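Local structure of citrate lyase (Yersinia pestis, 3QLL) at residues A[157-162]-A[182-187]; A[105-110]-A[134-139]. The protein probably acts as a magnesium-dependent lyase related to the citrate lyase beta subunit, with a (beta/alpha)8-barrel fold. One frame throughout, in Å; residues are numbered along the deposited sequence.

Contact 1. Residues A[157-162]-A[182-187]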
ATOM      1  N   ASP A 157      27.456  -7.473  21.639  1.00 98.74           N
ATOM      2  CA  ASP A 157      26.833  -6.189  21.946  1.00 98.78           C
ATOM      3  C   ASP A 157      26.548  -5.392  20.677  1.00 92.44           C
ATOM      4  O   ASP A 157      26.105  -4.246  20.744  1.00 98.64           O
ATOM      5  CB  ASP A 157      27.713  -5.377  22.903  1.00109.51           C
ATOM      6  CG  ASP A 157      27.495  -5.764  24.356  1.00121.79           C
ATOM      7  OD1 ASP A 157      26.477  -6.422  24.645  1.00124.64           O
ATOM      8  OD2 ASP A 157      28.325  -5.409  25.214  1.00126.03           O
ATOM      9  N   THR A 158      26.818  -5.993  19.521  1.00 77.48           N
ATOM     10  CA  THR A 158      26.662  -5.293  18.252  1.00 73.00           C
ATOM     11  C   THR A 158      25.240  -5.441  17.712  1.00 71.62           C
ATOM     12  O   THR A 158      24.736  -6.552  17.548  1.00 76.06           O
ATOM     13  CB  THR A 158      27.629  -5.817  17.207  1.00 74.50           C
ATOM     14  OG1 THR A 158      28.975  -5.480  17.563  1.00 90.92           O
ATOM     15  CG2 THR A 158      27.271  -5.232  15.849  1.00 64.51           C
ATOM     16  N   ARG A 159      24.618  -4.320  17.397  1.00 59.99           N
ATOM     17  CA  ARG A 159      23.259  -4.330  16.906  1.00 56.35           C
ATOM     18  C   ARG A 159      23.226  -4.154  15.401  1.00 57.19           C
ATOM     19  O   ARG A 159      24.207  -3.669  14.814  1.00 52.23           O
ATOM     20  CB  ARG A 159      22.418  -3.268  17.622  1.00 56.37           C
ATOM     21  CG  ARG A 159      22.194  -3.598  19.085  1.00 55.98           C
ATOM     22  CD  ARG A 159      21.245  -2.595  19.713  1.00 84.09           C
ATOM     23  NE  ARG A 159      19.864  -2.761  19.245  1.00 83.65           N
ATOM     24  CZ  ARG A 159      18.984  -3.585  19.798  1.00 79.12           C
ATOM     25  NH1 ARG A 159      19.363  -4.349  20.817  1.00 92.99           N
ATOM     26  NH2 ARG A 159      17.741  -3.672  19.315  1.00 73.79           N
ATOM     27  N   LEU A 160      22.115  -4.577  14.786  1.00 43.11           N
ATOM     28  CA  LEU A 160      21.995  -4.578  13.339  1.00 42.33           C
ATOM     29  C   LEU A 160      21.091  -3.489  12.818  1.00 49.88           C
ATOM     30  O   LEU A 160      20.149  -3.079  13.477  1.00 51.58           O
ATOM     31  CB  LEU A 160      21.485  -5.936  12.833  1.00 45.13           C
ATOM     32  CG  LEU A 160      22.260  -7.150  13.305  1.00 50.02           C
ATOM     33  CD1 LEU A 160      21.694  -8.427  12.687  1.00 42.48           C
ATOM     34  CD2 LEU A 160      23.720  -6.948  12.942  1.00 47.02           C
ATOM     35  N   ILE A 161      21.412  -2.994  11.636  1.00 48.80           N
ATOM     36  CA  ILE A 161      20.517  -2.142  10.881  1.00 43.70           C
ATOM     37  C   ILE A 161      20.381  -2.722   9.470  1.00 46.68           C
ATOM     38  O   ILE A 161      21.386  -2.887   8.769  1.00 49.34           O
ATOM     39  CB  ILE A 161      21.069  -0.686  10.759  1.00 50.25           C
ATOM     40  CG1 ILE A 161      21.302  -0.070  12.138  1.00 42.65           C
ATOM     41  CG2 ILE A 161      20.119   0.172   9.938  1.00 48.62           C
ATOM     42  CD1 ILE A 161      20.052   0.193  12.933  1.00 39.96           C
ATOM     43  N   GLY A 162      19.154  -3.000   9.034  1.00 44.21           N
ATOM     44  CA  GLY A 162      18.937  -3.511   7.689  1.00 39.04           C
ATOM     45  C   GLY A 162      18.541  -2.380   6.742  1.00 42.54           C
ATOM     46  O   GLY A 162      17.958  -1.379   7.180  1.00 39.90           O
ATOM     47  N   LYS A 182      18.190  -8.357  17.944  1.00 60.08           N
ATOM     48  CA  LYS A 182      19.360  -7.542  17.663  1.00 68.20           C
ATOM     49  C   LYS A 182      19.151  -6.445  16.608  1.00 57.44           C
ATOM     50  O   LYS A 182      19.932  -5.497  16.546  1.00 54.89           O
ATOM     51  CB  LYS A 182      20.541  -8.427  17.305  1.00 77.73           C
ATOM     52  CG  LYS A 182      21.214  -8.849  18.587  1.00 91.92           C
ATOM     53  CD  LYS A 182      22.193  -9.972  18.423  1.00102.42           C
ATOM     54  CE  LYS A 182      23.446  -9.511  17.719  1.00109.18           C
ATOM     55  NZ  LYS A 182      24.603 -10.382  18.052  1.00111.23           N
ATOM     56  N   LEU A 183      18.105  -6.573  15.795  1.00 52.13           N
ATOM     57  CA  LEU A 183      17.743  -5.535  14.823  1.00 52.84           C
ATOM     58  C   LEU A 183      17.314  -4.276  15.562  1.00 50.10           C
ATOM     59  O   LEU A 183      16.479  -4.351  16.461  1.00 54.65           O
ATOM     60  CB  LEU A 183      16.618  -6.014  13.915  1.00 50.67           C
ATOM     61  CG  LEU A 183      16.137  -5.017  12.868  1.00 50.15           C
ATOM     62  CD1 LEU A 183      17.304  -4.731  11.959  1.00 45.27           C
ATOM     63  CD2 LEU A 183      14.964  -5.581  12.086  1.00 53.14           C
ATOM     64  N   ALA A 184      17.933  -3.146  15.240  1.00 45.77           N
ATOM     65  CA  ALA A 184      17.687  -1.902  15.973  1.00 49.84           C
ATOM     66  C   ALA A 184      17.062  -0.788  15.132  1.00 50.81           C
ATOM     67  O   ALA A 184      16.824   0.291  15.622  1.00 49.07           O
ATOM     68  CB  ALA A 184      19.002  -1.397  16.595  1.00 41.75           C
ATOM     69  N   GLY A 185      16.749  -1.085  13.881  1.00 49.09           N
ATOM     70  CA  GLY A 185      16.198  -0.101  12.973  1.00 52.65           C
ATOM     71  C   GLY A 185      16.390  -0.505  11.521  1.00 53.17           C
ATOM     72  O   GLY A 185      17.217  -1.362  11.185  1.00 54.13           O
ATOM     73  N   LEU A 186      15.588   0.099  10.653  1.00 52.64           N
ATOM     74  CA  LEU A 186      15.698  -0.117   9.220  1.00 45.38           C
ATOM     75  C   LEU A 186      15.840   1.236   8.474  1.00 43.68           C
ATOM     76  O   LEU A 186      15.076   2.177   8.711  1.00 45.47           O
ATOM     77  CB  LEU A 186      14.478  -0.868   8.712  1.00 38.64           C
ATOM     78  CG  LEU A 186      14.330  -2.318   9.172  1.00 40.04           C
ATOM     79  CD1 LEU A 186      12.988  -2.878   8.707  1.00 34.17           C
ATOM     80  CD2 LEU A 186      15.509  -3.195   8.630  1.00 30.76           C
ATOM     81  N   ILE A 187      16.764   1.284   7.531  1.00 42.24           N
ATOM     82  CA  ILE A 187      16.938   2.422   6.670  1.00 41.47           C
ATOM     83  C   ILE A 187      16.216   2.153   5.324  1.00 47.82           C
ATOM     84  O   ILE A 187      16.203   1.022   4.833  1.00 43.25           O
ATOM     85  CB  ILE A 187      18.451   2.710   6.407  1.00 52.40           C
ATOM     86  CG1 ILE A 187      19.167   3.030   7.719  1.00 42.91           C
ATOM     87  CG2 ILE A 187      18.634   3.849   5.430  1.00 51.05           C
ATOM     88  CD1 ILE A 187      20.665   3.033   7.611  1.00 39.33           C
TER
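Leu160 and Leu183 pair across the fifth and sixth strands of the (beta/alpha)8 barrel, two parallel neighbours whose short segments 159-162 and 183-187 cross at 23°. The hydrogen bonding runs both ways from Leu160. Its N gives a bond of 3.0 Å to Lys182 O, and its own O takes Ala184 N at 2.8 Å. The ladder is then interrupted by a beta bulge: the register slips by one residue before Gly162 pairs with Leu186. Within the bulge Gly185 takes a phi of 159°, where a side chain would press on the carbonyl O of Ala184. The bond from Gly162 N to Gly185 O, 3.3 Å, is weak, and that acceptor is also met by Ile161 CA in a CA-H...O contact. Regularity returns beyond it, where Ile187 N donates to Gly162 O at 2.9 Å. Ile161 N and O are left to the other neighbour, strand 132-135, and Arg159 likewise bonds with that side through its backbone, so the strand is tied on both flanks.

Leu160, Leu183 and Leu186 face the helices, the first two meeting helix 141-150 and Leu186 meeting helix 203-220. Ile161 and Ile187 lie on the other face, inside the barrel; their side chains cross at about a right angle, CG2 of Ile161 being 3.7 Å from CD1 of Ile187. At the N-terminal end the Arg159 guanidinium is laid against the start of the neighbouring strand by a bend at chi3 (71°). Lys182 O sits over one of its faces, offset toward the rim, and Ala184 CB lies at its edge. Lys182 NZ makes a long, weak ion pair with Asp148. Thr158 OG1 is satisfied by Pro130 O, while Thr158 O merely packs against Lys182 CE at 3.2 Å.

Contact 2. Residues A[105-110]-A[134-139]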
ATOM      1  N   ALA A 105      28.711   3.307  13.201  1.00 66.55           N
ATOM      2  CA  ALA A 105      28.053   2.293  12.374  1.00 64.39           C
ATOM      3  C   ALA A 105      28.988   1.857  11.264  1.00 58.58           C
ATOM      4  O   ALA A 105      29.869   2.620  10.850  1.00 61.00           O
ATOM      5  CB  ALA A 105      26.732   2.830  11.790  1.00 53.52           C
ATOM      6  N   LEU A 106      28.851   0.614  10.824  1.00 56.61           N
ATOM      7  CA  LEU A 106      29.618   0.165   9.664  1.00 61.73           C
ATOM      8  C   LEU A 106      28.701  -0.493   8.633  1.00 56.55           C
ATOM      9  O   LEU A 106      28.150  -1.542   8.879  1.00 56.41           O
ATOM     10  CB  LEU A 106      30.702  -0.828  10.095  1.00 57.62           C
ATOM     11  CG  LEU A 106      31.547  -1.476   8.995  1.00 59.40           C
ATOM     12  CD1 LEU A 106      32.498  -0.502   8.258  1.00 59.64           C
ATOM     13  CD2 LEU A 106      32.338  -2.646   9.572  1.00 62.71           C
ATOM     14  N   ARG A 107      28.596   0.095   7.452  1.00 52.33           N
ATOM     15  CA  ARG A 107      27.929  -0.585   6.372  1.00 56.05           C
ATOM     16  C   ARG A 107      28.909  -1.412   5.554  1.00 60.26           C
ATOM     17  O   ARG A 107      29.773  -0.876   4.821  1.00 60.46           O
ATOM     18  CB  ARG A 107      27.206   0.392   5.463  1.00 51.65           C
ATOM     19  CG  ARG A 107      26.596  -0.340   4.280  1.00 48.21           C
ATOM     20  CD  ARG A 107      25.611   0.525   3.537  1.00 50.91           C
ATOM     21  NE  ARG A 107      26.290   1.468   2.643  1.00 49.31           N
ATOM     22  CZ  ARG A 107      25.652   2.254   1.783  1.00 52.85           C
ATOM     23  NH1 ARG A 107      24.327   2.282   1.746  1.00 51.95           N
ATOM     24  NH2 ARG A 107      26.337   3.078   1.019  1.00 55.38           N
ATOM     25  N   ILE A 108      28.765  -2.727   5.664  1.00 57.00           N
ATOM     26  CA  ILE A 108      29.583  -3.636   4.869  1.00 54.21           C
ATOM     27  C   ILE A 108      28.938  -3.814   3.527  1.00 50.24           C
ATOM     28  O   ILE A 108      27.821  -3.365   3.289  1.00 53.28           O
ATOM     29  CB  ILE A 108      29.725  -4.997   5.545  1.00 55.04           C
ATOM     30  CG1 ILE A 108      28.351  -5.639   5.727  1.00 53.62           C
ATOM     31  CG2 ILE A 108      30.382  -4.842   6.899  1.00 59.19           C
ATOM     32  CD1 ILE A 108      28.389  -6.999   6.352  1.00 59.87           C
ATOM     33  N   ASN A 109      29.643  -4.481   2.642  1.00 53.03           N
ATOM     34  CA  ASN A 109      29.068  -4.834   1.365  1.00 55.16           C
ATOM     35  C   ASN A 109      28.048  -5.982   1.484  1.00 59.90           C
ATOM     36  O   ASN A 109      27.944  -6.663   2.522  1.00 57.70           O
ATOM     37  CB  ASN A 109      30.172  -5.194   0.385  1.00 55.67           C
ATOM     38  CG  ASN A 109      31.069  -3.991   0.067  1.00 67.21           C
ATOM     39  OD1 ASN A 109      30.798  -3.259  -0.889  1.00 65.56           O
ATOM     40  ND2 ASN A 109      32.147  -3.798   0.853  1.00 58.04           N
ATOM     41  N   GLY A 110      27.231  -6.148   0.451  1.00 59.99           N
ATOM     42  CA  GLY A 110      26.195  -7.167   0.512  1.00 63.76           C
ATOM     43  C   GLY A 110      26.718  -8.581   0.770  1.00 63.43           C
ATOM     44  O   GLY A 110      27.829  -8.948   0.357  1.00 54.49           O
ATOM     45  N   VAL A 134      25.538  -2.215   9.486  1.00 48.23           N
ATOM     46  CA  VAL A 134      24.518  -1.850   8.511  1.00 52.15           C
ATOM     47  C   VAL A 134      24.623  -2.761   7.285  1.00 47.42           C
ATOM     48  O   VAL A 134      25.646  -2.811   6.625  1.00 52.68           O
ATOM     49  CB  VAL A 134      24.630  -0.347   8.086  1.00 44.12           C
ATOM     50  CG1 VAL A 134      23.523   0.050   7.127  1.00 41.46           C
ATOM     51  CG2 VAL A 134      24.606   0.542   9.315  1.00 48.88           C
ATOM     52  N   LEU A 135      23.575  -3.538   7.039  1.00 45.51           N
ATOM     53  CA  LEU A 135      23.578  -4.511   5.959  1.00 48.65           C
ATOM     54  C   LEU A 135      22.747  -4.035   4.762  1.00 52.66           C
ATOM     55  O   LEU A 135      21.522  -3.890   4.883  1.00 57.12           O
ATOM     56  CB  LEU A 135      23.043  -5.849   6.463  1.00 51.84           C
ATOM     57  CG  LEU A 135      23.031  -6.920   5.373  1.00 56.51           C
ATOM     58  CD1 LEU A 135      24.489  -7.297   5.057  1.00 47.12           C
ATOM     59  CD2 LEU A 135      22.157  -8.136   5.770  1.00 56.90           C
ATOM     60  N   PRO A 136      23.391  -3.817   3.601  1.00 46.91           N
ATOM     61  CA  PRO A 136      22.701  -3.395   2.376  1.00 44.10           C
ATOM     62  C   PRO A 136      21.879  -4.511   1.790  1.00 49.88           C
ATOM     63  O   PRO A 136      22.163  -5.700   2.026  1.00 46.92           O
ATOM     64  CB  PRO A 136      23.857  -3.067   1.403  1.00 46.69           C
ATOM     65  CG  PRO A 136      24.949  -3.859   1.862  1.00 50.40           C
ATOM     66  CD  PRO A 136      24.832  -3.974   3.368  1.00 53.39           C
ATOM     67  N   LYS A 137      20.871  -4.117   1.027  1.00 53.37           N
ATOM     68  CA  LYS A 137      20.046  -5.065   0.310  1.00 47.80           C
ATOM     69  C   LYS A 137      19.527  -6.202   1.202  1.00 51.70           C
ATOM     70  O   LYS A 137      19.597  -7.371   0.831  1.00 57.03           O
ATOM     71  CB  LYS A 137      20.812  -5.623  -0.895  1.00 47.65           C
ATOM     72  CG  LYS A 137      19.968  -5.720  -2.143  1.00 67.86           C
ATOM     73  CD  LYS A 137      20.673  -6.467  -3.277  1.00 90.83           C
ATOM     74  CE  LYS A 137      19.806  -6.506  -4.541  1.00108.43           C
ATOM     75  NZ  LYS A 137      19.365  -5.152  -5.033  1.00120.50           N
ATOM     76  N   THR A 138      19.009  -5.860   2.376  1.00 48.61           N
ATOM     77  CA  THR A 138      18.394  -6.846   3.253  1.00 47.75           C
ATOM     78  C   THR A 138      17.078  -7.306   2.619  1.00 42.46           C
ATOM     79  O   THR A 138      16.233  -6.468   2.253  1.00 43.33           O
ATOM     80  CB  THR A 138      18.130  -6.254   4.625  1.00 48.57           C
ATOM     81  OG1 THR A 138      19.383  -5.904   5.199  1.00 46.56           O
ATOM     82  CG2 THR A 138      17.436  -7.276   5.534  1.00 41.65           C
ATOM     83  N   GLU A 139      16.991  -8.617   2.350  1.00 42.10           N
ATOM     84  CA  GLU A 139      15.885  -9.131   1.531  1.00 46.17           C
ATOM     85  C   GLU A 139      15.103 -10.248   2.200  1.00 40.65           C
ATOM     86  O   GLU A 139      14.126 -10.764   1.653  1.00 50.99           O
ATOM     87  CB  GLU A 139      16.388  -9.565   0.169  1.00 45.85           C
ATOM     88  CG  GLU A 139      16.649  -8.340  -0.739  1.00 53.44           C
ATOM     89  CD  GLU A 139      16.994  -8.724  -2.167  1.00 52.55           C
ATOM     90  OE1 GLU A 139      17.592  -9.795  -2.392  1.00 65.91           O
ATOM     91  OE2 GLU A 139      16.622  -7.988  -3.075  1.00 56.34           O
TER
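Arg107 and Val134 form a parallel beta bridge between the third and fourth strands of the (beta/alpha)8 barrel, joined in a beta-alpha-beta crossover through helix 114-125. Both side chains leave the sheet on the barrel's inner face and meet obliquely, near their bases, with CB of Arg107 3.7 Å from CB of Val134. The arginine keeps CG anti to the backbone N (chi1 176°), which brings that methylene to 3.5 Å from Val134 O and near CD of Pro136, whose ring the side chain crosses at a slant. A bend at chi3 then turns the guanidinium end; outside the two segments, its NE forms a salt bridge with Asp73, on the neighbouring strand 69-73. Arg107 is a predicted substrate ligand, and this outside partner probably helps to set its pose.

Val134 uses its two methyls in different directions: CG1 points to CB and CD of Arg107, while CG2 reaches back to Ala105 CB, 4.0 Å away. The backbones are held by Val134 N donating to Leu106 O at 2.8 Å and, past the bridge, by a weak bond from Ile108 N to Val134 O.

On the helix side, Ile108 and Leu135 meet by their CD1 methyls. Ile108 also rests on helix 114-125. Where the strands give way to loops, the Pro136 ring comes against the turning backbone of 108-110, its CD 3.1 Å from Ile108 O. The following turn is closed within its own segment by Thr138 OG1, which donates to Leu135 O from above the carbonyl plane at 3.0 Å.

Contacts 1 and 2 are neighbours in one barrel, their centres about 10 Å apart, and strands 159-164 and 132-135 join them directly. The seam holds a probable hydrogen bond, Leu135 N with Ile161 O at 2.9 Å. Inside the barrel Ile187 CD1 approaches Val134 CG1 to 4.2 Å, carrying the apolar packing from contact 1 into contact 2. The predicted active site lies close to both: nearest side-chain atoms of Pro136 and Glu165, a predicted magnesium and substrate ligand, are about 3 Å apart, and Lys137 N bonds to that carboxylate. Ile187 is about 7 Å from Arg107 between side chains, and Arg107 about 7 Å from Asp192, the other predicted magnesium ligand.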